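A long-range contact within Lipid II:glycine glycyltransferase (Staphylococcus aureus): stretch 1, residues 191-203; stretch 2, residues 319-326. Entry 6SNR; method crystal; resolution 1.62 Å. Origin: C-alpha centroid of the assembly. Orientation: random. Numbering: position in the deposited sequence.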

# COMPACT_ATOMS: atom_id res chain seq x y z
N THR A 191 -0.48 -18.70 -2.86
CA THR A 191 -1.09 -18.49 -1.54
C THR A 191 -1.88 -17.17 -1.50
O THR A 191 -3.05 -17.11 -1.08
CB THR A 191 -0.01 -18.54 -0.43
OG1 THR A 191 0.60 -19.86 -0.41
CG2 THR A 191 -0.63 -18.24 0.96
N PHE A 192 -1.27 -16.09 -1.97
CA PHE A 192 -1.99 -14.82 -1.99
C PHE A 192 -3.30 -14.83 -2.77
O PHE A 192 -4.33 -14.30 -2.36
CB PHE A 192 -1.06 -13.75 -2.58
CG PHE A 192 -1.65 -12.38 -2.52
CD1 PHE A 192 -1.83 -11.75 -1.31
CD2 PHE A 192 -2.06 -11.74 -3.69
CE1 PHE A 192 -2.36 -10.49 -1.24
CE2 PHE A 192 -2.64 -10.48 -3.61
CZ PHE A 192 -2.78 -9.85 -2.40
N ALA A 193 -3.28 -15.43 -3.96
CA ALA A 193 -4.50 -15.45 -4.77
C ALA A 193 -5.62 -16.23 -4.10
O ALA A 193 -6.80 -15.88 -4.24
CB ALA A 193 -4.19 -16.05 -6.15
N GLU A 194 -5.25 -17.30 -3.38
CA GLU A 194 -6.21 -18.10 -2.61
C GLU A 194 -6.85 -17.26 -1.51
O GLU A 194 -8.07 -17.27 -1.31
CB GLU A 194 -5.52 -19.33 -2.00
CG GLU A 194 -5.07 -20.38 -3.02
CD GLU A 194 -4.46 -21.62 -2.39
OE1 GLU A 194 -5.14 -22.24 -1.54
OE2 GLU A 194 -3.31 -21.99 -2.74
N LEU A 195 -6.03 -16.51 -0.79
CA LEU A 195 -6.54 -15.63 0.24
C LEU A 195 -7.45 -14.55 -0.35
O LEU A 195 -8.46 -14.17 0.25
CB LEU A 195 -5.36 -14.98 1.00
CG LEU A 195 -4.50 -15.91 1.85
CD1 LEU A 195 -3.27 -15.18 2.34
CD2 LEU A 195 -5.31 -16.42 3.04
N MET A 196 -7.10 -14.05 -1.53
CA MET A 196 -7.87 -13.01 -2.16
C MET A 196 -9.23 -13.53 -2.59
O MET A 196 -10.21 -12.79 -2.53
CB MET A 196 -7.09 -12.43 -3.34
CG MET A 196 -7.83 -11.31 -4.07
SD MET A 196 -8.03 -9.86 -3.01
CE MET A 196 -6.36 -9.25 -2.90
N LYS A 197 -9.28 -14.79 -3.03
CA LYS A 197 -10.53 -15.44 -3.43
C LYS A 197 -11.48 -15.47 -2.23
O LYS A 197 -12.65 -15.08 -2.35
CB LYS A 197 -10.23 -16.86 -3.95
CG LYS A 197 -11.43 -17.65 -4.47
CD LYS A 197 -10.97 -18.97 -5.08
CE LYS A 197 -12.13 -19.92 -5.34
NZ LYS A 197 -11.65 -21.27 -5.75
N ILE A 198 -10.93 -15.84 -1.06
CA ILE A 198 -11.70 -15.90 0.20
C ILE A 198 -12.20 -14.50 0.59
O ILE A 198 -13.35 -14.32 1.02
CB ILE A 198 -10.87 -16.54 1.35
CG1 ILE A 198 -10.54 -18.01 1.02
CG2 ILE A 198 -11.63 -16.48 2.67
CD1 ILE A 198 -9.43 -18.62 1.86
N THR A 199 -11.33 -13.51 0.45
CA THR A 199 -11.66 -12.14 0.77
C THR A 199 -12.74 -11.58 -0.16
O THR A 199 -13.60 -10.82 0.27
CB THR A 199 -10.40 -11.26 0.70
OG1 THR A 199 -9.41 -11.82 1.57
CG2 THR A 199 -10.70 -9.83 1.11
N GLY A 200 -12.67 -11.92 -1.44
CA GLY A 200 -13.70 -11.49 -2.39
C GLY A 200 -15.06 -12.04 -2.01
O GLY A 200 -16.06 -11.31 -2.06
N GLU A 201 -15.09 -13.32 -1.65
CA GLU A 201 -16.32 -14.00 -1.28
C GLU A 201 -16.90 -13.50 0.04
O GLU A 201 -18.12 -13.39 0.17
CB GLU A 201 -16.09 -15.52 -1.22
N ARG A 202 -16.03 -13.18 1.02
CA ARG A 202 -16.47 -12.64 2.31
C ARG A 202 -17.01 -11.23 2.17
O ARG A 202 -18.07 -10.90 2.73
CB ARG A 202 -15.32 -12.64 3.33
CG ARG A 202 -15.71 -12.04 4.69
CD ARG A 202 -14.58 -12.01 5.70
NE ARG A 202 -13.39 -11.32 5.22
CZ ARG A 202 -12.25 -11.90 4.81
NH1 ARG A 202 -12.10 -13.23 4.82
NH2 ARG A 202 -11.25 -11.15 4.41
N ASP A 203 -16.27 -10.37 1.48
CA ASP A 203 -16.77 -9.04 1.15
C ASP A 203 -17.67 -9.26 -0.06
O ASP A 203 -18.07 -10.39 -0.34
CB ASP A 203 -15.62 -8.07 0.86
CG ASP A 203 -14.64 -7.93 2.03
OD1 ASP A 203 -14.94 -8.40 3.15
OD2 ASP A 203 -13.56 -7.34 1.83
N LEU A 319 -1.07 -1.85 -1.71
CA LEU A 319 -1.83 -1.96 -2.96
C LEU A 319 -3.01 -2.92 -2.86
O LEU A 319 -4.10 -2.58 -3.27
CB LEU A 319 -0.89 -2.40 -4.09
CG LEU A 319 -0.79 -1.66 -5.44
CD1 LEU A 319 -0.85 -2.60 -6.64
CD2 LEU A 319 -1.74 -0.49 -5.62
N TYR A 320 -2.80 -4.10 -2.28
CA TYR A 320 -3.80 -5.13 -2.14
C TYR A 320 -3.51 -5.93 -0.88
O TYR A 320 -2.35 -6.19 -0.58
CB TYR A 320 -3.78 -6.11 -3.33
CG TYR A 320 -4.25 -5.55 -4.65
CD1 TYR A 320 -5.58 -5.41 -4.92
CD2 TYR A 320 -3.33 -5.21 -5.66
CE1 TYR A 320 -6.04 -4.89 -6.14
CE2 TYR A 320 -3.75 -4.68 -6.87
CZ TYR A 320 -5.10 -4.54 -7.11
OH TYR A 320 -5.54 -4.03 -8.30
N GLY A 321 -4.56 -6.34 -0.18
CA GLY A 321 -4.44 -7.23 0.99
C GLY A 321 -5.56 -8.27 1.03
O GLY A 321 -6.63 -8.03 0.46
N ALA A 322 -5.30 -9.40 1.67
CA ALA A 322 -6.28 -10.50 1.72
C ALA A 322 -6.10 -11.26 3.00
O ALA A 322 -5.00 -11.27 3.56
CB ALA A 322 -6.13 -11.44 0.52
N SER A 323 -7.17 -11.90 3.48
CA SER A 323 -7.03 -12.73 4.67
C SER A 323 -8.11 -13.79 4.71
O SER A 323 -9.18 -13.59 4.12
CB SER A 323 -7.09 -11.87 5.95
OG SER A 323 -8.31 -11.15 6.04
N SER A 324 -7.79 -14.90 5.38
CA SER A 324 -8.69 -16.06 5.45
C SER A 324 -9.69 -15.88 6.57
O SER A 324 -9.62 -14.94 7.34
CB SER A 324 -7.92 -17.35 5.69
OG SER A 324 -7.35 -17.38 6.98
N ASN A 325 -10.65 -16.80 6.62
CA ASN A 325 -11.67 -16.81 7.67
C ASN A 325 -11.21 -17.51 8.95
O ASN A 325 -11.94 -17.50 9.95
CB ASN A 325 -12.94 -17.50 7.13
CG ASN A 325 -13.58 -16.76 5.96
OD1 ASN A 325 -13.89 -17.35 4.93
ND2 ASN A 325 -13.84 -15.48 6.14
N GLU A 326 -10.02 -18.10 8.96
CA GLU A 326 -9.55 -18.86 10.12
C GLU A 326 -8.56 -18.11 11.00
O GLU A 326 -7.83 -17.23 10.55
CB GLU A 326 -8.88 -20.14 9.66
CG GLU A 326 -9.75 -21.06 8.83
CD GLU A 326 -8.96 -22.27 8.40
OE1 GLU A 326 -8.61 -22.34 7.21
OE2 GLU A 326 -8.65 -23.11 9.27

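The helix of 191-202 lies across the end of the strand 319-323 at 79°, the two axes passing 6.2 Å apart. So close a crossing asks for a small residue at its centre, and Ala322 fills that place: it is buried and gives up more area to the contact than any other residue. Its CB points toward the helix and packs on backbone as much as on side chains, 3.5 Å from both Leu195 C and Met196 N. Leu195 CB lies 3.7 Å from Ala322 CB, Met196 CE 4.1 Å and Phe192 CE1 4.3 Å from the same methyl. With the CA atoms of Met196 and Ala322 at 4.9 Å, a methyl is enough to fill the gap. Phe192 and Met196 start sideways, both with chi1 in t, and their ends come nearer the strand; Phe192 CZ reaches Tyr320 CB at 4.0 Å, at the ring edge.

Next along the strand, the rule changes from packing to polarity. Ser323 points its CB away from the helix, and its backbone N and O make hydrogen bonds to it. Ser323 N donates to Thr199 OG1 at 2.9 Å, while Thr199 OG1 itself donates to Leu195 O, also 2.9 Å away. One hydroxyl thus ties the strand amide to a helix carbonyl, and its place beside Ala322 suits a short, polar side chain.

Arg202 answers the carbonyl of the same serine. Its CA-to-CB bond points toward the strand, chi1 and chi2 are both t, and the guanidinium turns back along the helix, where Arg202 NH1 and NH2 donate to Ser323 O at 3.0 and 3.2 Å. A long side chain suits this exposed margin, as its reach lets a residue at the helix end grip the strand. Leu195 CD2, 3.8 Å from Ser324 CB, and Ile198 CG2, 4.1 Å from Ser324 CA, make carbon contacts with the residue just past the strand.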